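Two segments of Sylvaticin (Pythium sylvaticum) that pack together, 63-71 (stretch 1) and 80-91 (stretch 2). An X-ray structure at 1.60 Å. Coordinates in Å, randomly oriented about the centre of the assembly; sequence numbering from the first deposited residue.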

# COMPACT_ATOMS: atom_id res chain seq x y z
N ILE A 63 -4.64 -5.46 -2.59
CA ILE A 63 -5.13 -4.20 -2.02
C ILE A 63 -6.20 -3.58 -2.92
O ILE A 63 -7.22 -3.09 -2.43
CB ILE A 63 -3.98 -3.19 -1.72
CG1 ILE A 63 -2.97 -3.82 -0.75
CG2 ILE A 63 -4.55 -1.92 -1.10
CD1 ILE A 63 -1.60 -3.13 -0.69
N LYS A 64 -5.97 -3.60 -4.23
CA LYS A 64 -6.98 -3.11 -5.16
C LYS A 64 -8.33 -3.79 -4.93
O LYS A 64 -9.37 -3.13 -4.96
CB LYS A 64 -6.54 -3.33 -6.61
CG LYS A 64 -5.51 -2.35 -7.09
CD LYS A 64 -5.17 -2.65 -8.54
CE LYS A 64 -4.16 -1.66 -9.06
NZ LYS A 64 -3.75 -2.02 -10.44
N ALA A 65 -8.29 -5.10 -4.69
CA ALA A 65 -9.49 -5.92 -4.49
C ALA A 65 -10.30 -5.53 -3.24
O ALA A 65 -11.48 -5.88 -3.12
CB ALA A 65 -9.11 -7.41 -4.44
N LEU A 66 -9.66 -4.81 -2.32
CA LEU A 66 -10.33 -4.30 -1.12
C LEU A 66 -11.12 -3.02 -1.38
O LEU A 66 -11.80 -2.51 -0.50
CB LEU A 66 -9.31 -4.00 -0.02
CG LEU A 66 -8.24 -5.04 0.29
CD1 LEU A 66 -7.24 -4.42 1.25
CD2 LEU A 66 -8.87 -6.29 0.88
N ASN A 67 -10.99 -2.50 -2.60
CA ASN A 67 -11.65 -1.24 -2.98
C ASN A 67 -11.36 -0.08 -2.02
O ASN A 67 -12.29 0.48 -1.44
CB ASN A 67 -13.15 -1.46 -3.15
CG ASN A 67 -13.45 -2.41 -4.28
OD1 ASN A 67 -12.88 -2.30 -5.37
ND2 ASN A 67 -14.32 -3.38 -4.03
N PRO A 68 -10.07 0.28 -1.87
CA PRO A 68 -9.70 1.39 -1.00
C PRO A 68 -10.28 2.70 -1.52
O PRO A 68 -10.36 2.90 -2.74
CB PRO A 68 -8.17 1.42 -1.09
CG PRO A 68 -7.86 0.78 -2.39
CD PRO A 68 -8.89 -0.29 -2.55
N ASN A 69 -10.69 3.57 -0.60
CA ASN A 69 -11.25 4.87 -0.96
C ASN A 69 -10.17 5.87 -1.35
O ASN A 69 -9.01 5.72 -0.99
CB ASN A 69 -12.12 5.41 0.18
CG ASN A 69 -13.44 4.68 0.30
OD1 ASN A 69 -13.89 4.04 -0.64
ND2 ASN A 69 -14.06 4.76 1.47
N ASP A 70 -10.59 6.87 -2.11
CA ASP A 70 -9.75 7.97 -2.52
C ASP A 70 -9.79 9.01 -1.40
O ASP A 70 -10.61 9.94 -1.41
CB ASP A 70 -10.28 8.53 -3.84
CG ASP A 70 -9.33 9.52 -4.50
OD1 ASP A 70 -8.27 9.84 -3.94
OD2 ASP A 70 -9.66 9.97 -5.62
N CYS A 71 -8.92 8.83 -0.41
CA CYS A 71 -8.86 9.68 0.77
C CYS A 71 -7.51 9.47 1.44
O CYS A 71 -6.81 8.50 1.13
CB CYS A 71 -9.98 9.34 1.77
SG CYS A 71 -10.08 7.58 2.24
N LEU A 80 -1.08 8.72 3.82
CA LEU A 80 -1.04 8.26 2.44
C LEU A 80 -2.44 8.00 1.92
O LEU A 80 -3.37 7.73 2.67
CB LEU A 80 -0.19 6.99 2.30
CG LEU A 80 -0.87 5.66 2.67
CD1 LEU A 80 -0.04 4.48 2.18
CD2 LEU A 80 -1.14 5.57 4.17
N ASN A 81 -2.56 8.12 0.61
CA ASN A 81 -3.76 7.74 -0.10
C ASN A 81 -3.52 6.35 -0.70
O ASN A 81 -2.76 6.20 -1.64
CB ASN A 81 -4.02 8.78 -1.20
CG ASN A 81 -5.29 8.52 -1.97
OD1 ASN A 81 -5.62 7.38 -2.29
ND2 ASN A 81 -6.00 9.60 -2.30
N VAL A 82 -4.16 5.35 -0.10
CA VAL A 82 -3.95 3.95 -0.49
C VAL A 82 -4.40 3.67 -1.93
O VAL A 82 -3.76 2.90 -2.64
CB VAL A 82 -4.64 2.96 0.49
CG1 VAL A 82 -4.48 1.52 -0.01
CG2 VAL A 82 -4.06 3.09 1.88
N LYS A 83 -5.49 4.30 -2.36
CA LYS A 83 -5.96 4.12 -3.73
C LYS A 83 -4.94 4.68 -4.74
O LYS A 83 -4.66 4.05 -5.76
CB LYS A 83 -7.34 4.74 -3.94
CG LYS A 83 -8.02 4.29 -5.22
CD LYS A 83 -9.40 4.89 -5.37
CE LYS A 83 -10.02 4.47 -6.69
NZ LYS A 83 -11.34 5.15 -6.89
N LYS A 84 -4.38 5.85 -4.43
CA LYS A 84 -3.30 6.41 -5.24
C LYS A 84 -2.13 5.44 -5.32
O LYS A 84 -1.65 5.12 -6.40
CB LYS A 84 -2.85 7.74 -4.64
CG LYS A 84 -1.67 8.39 -5.37
CD LYS A 84 -1.37 9.71 -4.69
CE LYS A 84 -0.29 10.48 -5.41
NZ LYS A 84 -0.03 11.72 -4.65
N LEU A 85 -1.70 4.96 -4.15
CA LEU A 85 -0.56 4.05 -4.07
C LEU A 85 -0.74 2.88 -5.01
O LEU A 85 0.14 2.58 -5.84
CB LEU A 85 -0.41 3.55 -2.62
CG LEU A 85 0.48 2.31 -2.41
CD1 LEU A 85 1.92 2.70 -2.58
CD2 LEU A 85 0.22 1.68 -1.03
N VAL A 86 -1.88 2.21 -4.91
CA VAL A 86 -2.04 0.94 -5.63
C VAL A 86 -2.32 1.16 -7.11
O VAL A 86 -1.95 0.32 -7.92
CB VAL A 86 -3.09 -0.01 -4.98
CG1 VAL A 86 -2.68 -0.34 -3.56
CG2 VAL A 86 -4.50 0.58 -5.02
N THR A 87 -2.95 2.28 -7.46
CA THR A 87 -3.29 2.56 -8.85
C THR A 87 -2.03 2.96 -9.61
O THR A 87 -1.83 2.55 -10.76
CB THR A 87 -4.36 3.65 -8.95
OG1 THR A 87 -5.53 3.24 -8.22
CG2 THR A 87 -4.76 3.88 -10.40
N GLU A 88 -1.17 3.74 -8.96
CA GLU A 88 0.04 4.24 -9.60
C GLU A 88 1.23 3.28 -9.56
O GLU A 88 2.23 3.50 -10.24
CB GLU A 88 0.44 5.60 -9.01
CG GLU A 88 -0.56 6.70 -9.36
CD GLU A 88 -0.08 8.09 -9.01
OE1 GLU A 88 0.80 8.23 -8.13
OE2 GLU A 88 -0.61 9.05 -9.62
N PHE A 89 1.11 2.21 -8.77
CA PHE A 89 2.24 1.31 -8.55
C PHE A 89 2.82 0.72 -9.84
O PHE A 89 4.01 0.89 -10.13
CB PHE A 89 1.90 0.19 -7.55
CG PHE A 89 3.00 -0.83 -7.41
CD1 PHE A 89 4.16 -0.53 -6.70
CD2 PHE A 89 2.90 -2.07 -8.03
CE1 PHE A 89 5.19 -1.47 -6.59
CE2 PHE A 89 3.92 -3.01 -7.93
CZ PHE A 89 5.06 -2.70 -7.21
N GLU A 90 2.00 0.02 -10.62
CA GLU A 90 2.53 -0.67 -11.81
C GLU A 90 3.25 0.28 -12.79
O GLU A 90 4.40 0.02 -13.15
CB GLU A 90 1.44 -1.48 -12.52
CG GLU A 90 1.12 -2.81 -11.90
CD GLU A 90 0.33 -3.70 -12.85
OE1 GLU A 90 -0.90 -3.79 -12.70
OE2 GLU A 90 0.94 -4.27 -13.78
N PRO A 91 2.59 1.39 -13.20
CA PRO A 91 3.31 2.33 -14.08
C PRO A 91 4.56 2.95 -13.45
O PRO A 91 5.46 3.37 -14.18
CB PRO A 91 2.27 3.43 -14.37
CG PRO A 91 0.97 2.88 -13.95
CD PRO A 91 1.20 1.81 -12.95
O HOH W 1 -0.87 -0.60 -10.23
O HOH W 2 -3.29 -4.67 -11.30
O HOH W 3 -2.81 0.18 -12.11
O HOH W 4 -1.43 -3.51 -9.91
O HOH W 5 -10.86 7.98 -7.15
O HOH W 6 -6.08 5.87 1.90

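Stretch 1 leaves the end of a helix and runs on as loop along the helix of stretch 2, which begins at Val 82, is kinked at Pro 91 and continues beyond the stretch. The two run in opposite senses: Lys 64 lies nearest Val 86 (CA to CA 6.4 Å), Pro 68 nearest Lys 83 (CA to CA 5.4 Å), and Cys 71 nearest Asn 81 (CA to CA 5.5 Å). Together they bury 542 Å²; Ile 63 and Pro 68 pack on Val 82 and Val 86, with polar contacts at Asn 81 and around Glu 90.

The CA-to-CB bond of Ile 63 points toward the second helix, and its CG2 methyl sits against two valines one helical turn apart, 3.6 Å from Val 82 CG1 and 3.5 Å from Val 86 CG1. These are close van der Waals contacts, at the short end for methyl carbons. Lys 64 starts out sideways, but its extended chain lies along the helix: CG is 3.7 Å from Val 86 CG2, and CE is 3.2 Å from Val 86 O. Its ammonium group stands 4.0 Å from Glu 90 OE1 (measured from NZ), too far for a salt bridge, and water fills the gap. Waters 2 and 4 each accept from Lys 64 NZ at 2.8 Å and lie 2.9 Å from Glu 90 OE1, bridging the two, while water 3 links Lys 64 NZ to Thr 87 O, both at 2.9 Å. The two charged groups are therefore bridged by water and not paired directly.

A type I turn from Lys 64 to Asn 67, with Asn 67 N donating to Lys 64 O at 2.9 Å, carries the chain out of the helix. Ala 65, Leu 66 and Asn 67 make no contact with stretch 2; Asn 67 has positive phi and points away. Pro 68 brings the chain back. Its CA-to-CB bond points toward the helix, with CB 3.8 Å from Val 82 CG1 and CG 4.3 Å from Val 86 CG2, so the proline joins Ile 63 in covering the same two valines. Its carbonyl meets the aliphatic part of Lys 83, Pro 68 O to Lys 83 CD being 3.4 Å.

Asn 69 points its CA-to-CB bond away and meets the helix through its backbone, O lying 3.5 Å from Lys 83 CB. Asp 70 makes the direct hydrogen bond between the stretches: Asn 81 ND2 donates to Asp 70 OD1 at 2.8 Å, nearly straight at 162°. The other end of the amide caps the helix, since Asn 81 OD1 accepts from Lys 84 N at 2.9 Å. One side chain therefore both caps the helix start and ties it to the loop. Water 5 bridges the second carboxylate oxygen to Lys 83, 2.8 Å from Asp 70 OD2 and 2.9 Å from Lys 83 NZ.

The CA-to-CB bond of Cys 71 points away, and the residue is covalently bonded elsewhere in the structure; its carbonyl makes the contact. Cys 71 O receives a CA-H...O contact from Asn 81 CA at 3.4 Å; water 6 lies 2.8 Å from Cys 71 O and accepts from Val 82 N at 2.8 Å, bridging the two backbones.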